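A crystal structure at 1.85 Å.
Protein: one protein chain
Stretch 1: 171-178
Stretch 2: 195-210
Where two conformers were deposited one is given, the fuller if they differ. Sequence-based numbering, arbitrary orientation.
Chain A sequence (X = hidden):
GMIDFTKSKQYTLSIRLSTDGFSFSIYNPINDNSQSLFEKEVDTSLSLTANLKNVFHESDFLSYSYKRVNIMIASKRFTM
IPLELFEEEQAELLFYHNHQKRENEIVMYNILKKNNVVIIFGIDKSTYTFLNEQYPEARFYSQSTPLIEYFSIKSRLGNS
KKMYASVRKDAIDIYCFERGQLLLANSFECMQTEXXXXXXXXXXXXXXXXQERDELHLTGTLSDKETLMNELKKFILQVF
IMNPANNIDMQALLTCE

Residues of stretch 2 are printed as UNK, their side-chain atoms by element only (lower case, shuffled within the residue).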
# COMPACT_ATOMS: atom_id res chain seq x y z
N ALA A 171 5.14 3.24 -10.29
CA ALA A 171 4.78 1.85 -10.26
C ALA A 171 3.29 1.64 -10.18
O ALA A 171 2.54 2.53 -9.77
CB ALA A 171 5.45 1.15 -9.06
N ILE A 172 2.87 0.44 -10.55
CA ILE A 172 1.48 0.02 -10.45
C ILE A 172 1.48 -1.27 -9.58
O ILE A 172 2.31 -2.17 -9.80
CB ILE A 172 0.85 -0.15 -11.84
CG1 ILE A 172 -0.68 -0.25 -11.74
CG2 ILE A 172 1.53 -1.34 -12.62
CD1 ILE A 172 -1.39 -0.02 -13.08
N ASP A 173 0.66 -1.28 -8.53
CA ASP A 173 0.51 -2.40 -7.61
C ASP A 173 -0.77 -3.10 -8.02
O ASP A 173 -1.83 -2.44 -8.12
CB ASP A 173 0.44 -1.91 -6.14
CG ASP A 173 1.66 -1.08 -5.71
OD1 ASP A 173 2.75 -1.26 -6.27
OD2 ASP A 173 1.52 -0.18 -4.81
N ILE A 174 -0.68 -4.39 -8.34
CA ILE A 174 -1.81 -5.17 -8.84
C ILE A 174 -2.18 -6.28 -7.87
O ILE A 174 -1.31 -7.07 -7.46
CB ILE A 174 -1.53 -5.74 -10.23
CG1 ILE A 174 -1.16 -4.62 -11.21
CG2 ILE A 174 -2.72 -6.57 -10.75
CD1 ILE A 174 -0.80 -5.09 -12.60
N TYR A 175 -3.47 -6.35 -7.53
CA TYR A 175 -4.04 -7.30 -6.57
C TYR A 175 -5.25 -7.95 -7.21
O TYR A 175 -6.26 -7.28 -7.51
CB TYR A 175 -4.44 -6.59 -5.28
CG TYR A 175 -3.34 -5.73 -4.71
CD1 TYR A 175 -2.32 -6.28 -3.94
CD2 TYR A 175 -3.31 -4.36 -4.97
CE1 TYR A 175 -1.28 -5.48 -3.41
CE2 TYR A 175 -2.29 -3.54 -4.42
CZ TYR A 175 -1.28 -4.11 -3.67
OH TYR A 175 -0.26 -3.33 -3.17
N CYS A 176 -5.18 -9.26 -7.41
CA CYS A 176 -6.25 -10.00 -8.10
C CYS A 176 -6.96 -10.98 -7.18
O CYS A 176 -6.30 -11.66 -6.39
CB CYS A 176 -5.70 -10.73 -9.33
SG CYS A 176 -5.03 -9.61 -10.53
N PHE A 177 -8.29 -11.10 -7.36
CA PHE A 177 -9.11 -11.93 -6.49
C PHE A 177 -10.21 -12.72 -7.14
O PHE A 177 -10.75 -12.31 -8.16
CB PHE A 177 -9.84 -11.04 -5.46
CG PHE A 177 -8.95 -10.31 -4.53
CD1 PHE A 177 -8.42 -9.07 -4.89
CD2 PHE A 177 -8.60 -10.86 -3.31
CE1 PHE A 177 -7.59 -8.39 -3.99
CE2 PHE A 177 -7.79 -10.19 -2.44
CZ PHE A 177 -7.28 -8.97 -2.77
N GLU A 178 -10.57 -13.82 -6.48
CA GLU A 178 -11.70 -14.64 -6.87
C GLU A 178 -12.41 -14.92 -5.56
O GLU A 178 -11.86 -15.61 -4.71
CB GLU A 178 -11.28 -15.95 -7.55
CG GLU A 178 -12.48 -16.84 -7.92
CD GLU A 178 -12.10 -18.05 -8.76
OE1 GLU A 178 -10.90 -18.35 -8.94
OE2 GLU A 178 -13.03 -18.67 -9.26
N UNK A 195 3.26 1.66 -20.46
CA UNK A 195 3.79 0.64 -19.53
C UNK A 195 2.74 0.16 -18.54
O UNK A 195 2.69 -1.02 -18.16
o UNK A 195 6.39 1.10 -20.37
c UNK A 195 6.09 1.60 -19.27
o UNK A 195 6.80 2.38 -18.59
c UNK A 195 4.85 1.19 -18.61
N UNK A 196 1.92 1.10 -18.06
CA UNK A 196 0.86 0.74 -17.13
C UNK A 196 -0.09 -0.26 -17.79
O UNK A 196 -0.43 -1.28 -17.20
n UNK A 196 1.43 6.75 -13.12
c UNK A 196 0.89 2.89 -15.75
c UNK A 196 0.09 2.00 -16.69
c UNK A 196 0.20 4.22 -15.48
n UNK A 196 0.91 4.96 -14.45
c UNK A 196 0.71 6.23 -14.11
n UNK A 196 -0.17 7.00 -14.77
N UNK A 197 -0.52 0.06 -19.01
CA UNK A 197 -1.42 -0.82 -19.76
C UNK A 197 -0.75 -2.18 -20.02
O UNK A 197 -1.37 -3.23 -19.89
c UNK A 197 -1.81 -0.22 -21.11
c UNK A 197 -2.60 1.95 -22.21
c UNK A 197 -2.66 1.05 -20.95
c UNK A 197 -2.61 -1.21 -21.94
N UNK A 198 0.52 -2.13 -20.38
CA UNK A 198 1.28 -3.33 -20.66
C UNK A 198 1.21 -4.33 -19.52
O UNK A 198 0.89 -5.52 -19.73
c UNK A 198 3.63 -4.11 -21.27
c UNK A 198 4.46 -4.62 -20.29
c UNK A 198 2.71 -2.95 -20.97
c UNK A 198 5.36 -5.65 -20.56
c UNK A 198 3.70 -4.65 -22.54
c UNK A 198 5.40 -6.18 -21.83
o UNK A 198 6.32 -7.18 -22.10
c UNK A 198 4.58 -5.68 -22.83
N UNK A 199 1.46 -3.86 -18.30
CA UNK A 199 1.44 -4.78 -17.15
C UNK A 199 0.04 -5.22 -16.74
O UNK A 199 -0.15 -6.36 -16.36
c UNK A 199 5.75 -2.96 -16.69
c UNK A 199 4.48 -5.38 -16.34
c UNK A 199 2.25 -4.23 -15.96
c UNK A 199 6.47 -4.15 -16.81
c UNK A 199 4.41 -3.00 -16.42
c UNK A 199 3.74 -4.20 -16.25
c UNK A 199 5.83 -5.37 -16.65
o UNK A 199 7.80 -4.08 -17.08
N UNK A 200 -0.94 -4.35 -16.87
CA UNK A 200 -2.33 -4.67 -16.53
C UNK A 200 -2.81 -5.78 -17.45
O UNK A 200 -3.36 -6.76 -17.00
c UNK A 200 -3.72 -1.10 -15.97
c UNK A 200 -3.08 -2.41 -15.55
c UNK A 200 -3.22 -3.46 -16.66
c UNK A 200 -3.67 -2.91 -14.25
N UNK A 201 -2.53 -5.64 -18.76
CA UNK A 201 -2.93 -6.65 -19.72
C UNK A 201 -2.14 -7.94 -19.61
O UNK A 201 -2.67 -9.03 -19.91
c UNK A 201 -2.89 -6.09 -21.16
c UNK A 201 -5.29 -5.26 -21.12
c UNK A 201 -3.71 -4.33 -22.88
c UNK A 201 -3.84 -4.90 -21.42
N UNK A 202 -0.87 -7.83 -19.24
CA UNK A 202 -0.03 -9.01 -19.05
C UNK A 202 -0.65 -9.87 -17.93
O UNK A 202 -0.82 -11.07 -18.09
c UNK A 202 2.87 -10.45 -19.51
c UNK A 202 3.69 -12.18 -18.12
c UNK A 202 3.59 -11.59 -19.35
c UNK A 202 1.40 -8.64 -18.65
o UNK A 202 4.44 -13.33 -18.02
c UNK A 202 2.24 -9.86 -18.45
c UNK A 202 2.35 -10.46 -17.20
c UNK A 202 3.07 -11.63 -17.03
N UNK A 203 -0.92 -9.25 -16.80
CA UNK A 203 -1.49 -9.99 -15.67
C UNK A 203 -2.90 -10.53 -16.01
O UNK A 203 -3.26 -11.62 -15.63
c UNK A 203 -1.53 -9.16 -14.38
c UNK A 203 -2.24 -9.93 -13.25
c UNK A 203 -0.07 -8.72 -13.97
N UNK A 204 -3.69 -9.76 -16.74
CA UNK A 204 -5.01 -10.21 -17.12
C UNK A 204 -4.91 -11.53 -17.90
O UNK A 204 -5.70 -12.45 -17.68
c UNK A 204 -8.21 -8.69 -17.42
c UNK A 204 -8.17 -7.79 -16.37
c UNK A 204 -10.60 -7.82 -16.31
n UNK A 204 -9.21 -10.06 -18.88
c UNK A 204 -7.20 -9.35 -18.18
c UNK A 204 -5.69 -9.15 -18.02
c UNK A 204 -10.65 -8.73 -17.32
c UNK A 204 -7.85 -10.15 -19.08
c UNK A 204 -9.36 -7.35 -15.82
c UNK A 204 -9.45 -9.15 -17.88
N UNK A 205 -3.98 -11.58 -18.86
CA UNK A 205 -3.80 -12.76 -19.70
C UNK A 205 -3.20 -13.91 -18.88
O UNK A 205 -3.63 -15.05 -19.02
c UNK A 205 -2.94 -12.44 -20.93
c UNK A 205 -4.12 -13.98 -22.64
c UNK A 205 -4.00 -15.13 -23.63
c UNK A 205 -2.77 -13.57 -21.98
n UNK A 205 -3.44 -16.36 -23.02
N UNK A 206 -2.24 -13.60 -18.01
CA UNK A 206 -1.58 -14.57 -17.16
C UNK A 206 -2.56 -15.36 -16.29
O UNK A 206 -2.42 -16.56 -16.10
c UNK A 206 1.03 -13.96 -14.21
c UNK A 206 0.27 -14.74 -15.31
o UNK A 206 1.04 -12.73 -14.17
c UNK A 206 -0.60 -13.86 -16.22
n UNK A 206 1.61 -14.69 -13.30
N UNK A 207 -3.53 -14.64 -15.73
CA UNK A 207 -4.54 -15.24 -14.83
C UNK A 207 -5.79 -15.74 -15.53
O UNK A 207 -6.74 -16.20 -14.87
c UNK A 207 -4.23 -12.82 -11.75
c UNK A 207 -3.75 -13.85 -12.79
c UNK A 207 -4.88 -14.20 -13.77
c UNK A 207 -3.28 -15.11 -12.13
N UNK A 208 -5.78 -15.64 -16.86
CA UNK A 208 -6.86 -16.04 -17.75
C UNK A 208 -8.18 -15.37 -17.37
O UNK A 208 -9.22 -16.02 -17.34
c UNK A 208 -5.70 -19.78 -18.23
c UNK A 208 -5.62 -18.27 -18.12
c UNK A 208 -6.98 -17.58 -17.82
o UNK A 208 -4.70 -20.41 -17.85
o UNK A 208 -6.70 -20.34 -18.71
N UNK A 209 -8.11 -14.07 -17.06
CA UNK A 209 -9.31 -13.31 -16.76
C UNK A 209 -10.17 -13.22 -18.02
O UNK A 209 -9.66 -13.22 -19.15
c UNK A 209 -8.50 -11.51 -11.94
c UNK A 209 -8.98 -11.92 -16.22
c UNK A 209 -8.14 -12.71 -12.56
c UNK A 209 -9.18 -10.64 -14.08
c UNK A 209 -8.27 -12.84 -13.96
c UNK A 209 -9.06 -10.49 -12.70
c UNK A 209 -8.85 -11.83 -14.71
N UNK A 210 -11.48 -13.21 -17.82
CA UNK A 210 -12.47 -13.16 -18.89
C UNK A 210 -12.68 -11.69 -19.28
O UNK A 210 -13.10 -10.87 -18.45
o UNK A 210 -15.30 -12.95 -19.97
n UNK A 210 -15.09 -15.17 -19.86
c UNK A 210 -14.77 -13.94 -19.49
c UNK A 210 -13.75 -13.82 -18.41

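Position 195 carries two carbons, the second bearing two oxygens, and lies out of reach of the strand: D195. At 196, three carbons lead to a nitrogen and then a carbon with two more nitrogens, the pattern of arginine. Only the base of R196 meets the strand, its CB 4.4 Å from I172 CD1, while NH1 and NH2 are hydrogen-bonded elsewhere in the structure. Position 197 has four carbons forked at the first, with one arm two carbons long; this is I197, pointing away.

Position 198 has one carbon and a six-carbon ring bearing an oxygen, makes no contact with the strand, and is Y198. The same atoms recur at 199. Here CB points toward the strand and lies 4.5 Å from I172 CG2, but the ring leads away; the residue is Y199. Its backbone O also lies 4.0 Å from I174 CD1.

Four carbons forked at the second identify 200 as L200. Although its CA-to-CB bond points sideways, the end of the side chain comes nearer, bringing CG 3.8 Å from I172 CD1 and CD2 4.0 Å from I174 CD1. Position 201 has the same fork but is out of reach: L201. Position 202, again a six-carbon ring with an oxygen, is Y202, exposed and remote from the strand.

At 203 a single carbon carries two more, and the group points toward the strand. This is V203, with CG2 3.9 Å from I174 CD1 and CG1 3.9 Å from C176 SG. Fused five- and six-membered rings with one nitrogen make 204 W204, which does not touch the strand. At 205, four carbons in a row end in nitrogen: K205. Position 206 has three carbons, the third with an oxygen and a nitrogen, and is Q206; both are out of reach.

Position 207 has four carbons forked at the second: L207, whose CD1 packs 3.5 Å from C176 CB. Position 208, three carbons ending in two oxygens, is E208; its positive phi belongs to a Schellman motif closing the helix. A carbon and an oxygen-free six-carbon ring make 209 F209, with CZ 3.9 Å from C176 CB and the ring oblique to the sulfur. Position 210, two carbons with an oxygen and a nitrogen on the second, makes no contact and is N210.

The helix runs nearly parallel to the strand, at 19°. I172, I174 and C176, alternate residues pointing toward it, meet successive helical positions and then the residues beyond its end. No hydrogen bond crosses the interface; apolar packing dominates the contact.

Stretch 2, residues 195-210: DRIYYLLYVWKQLEFN
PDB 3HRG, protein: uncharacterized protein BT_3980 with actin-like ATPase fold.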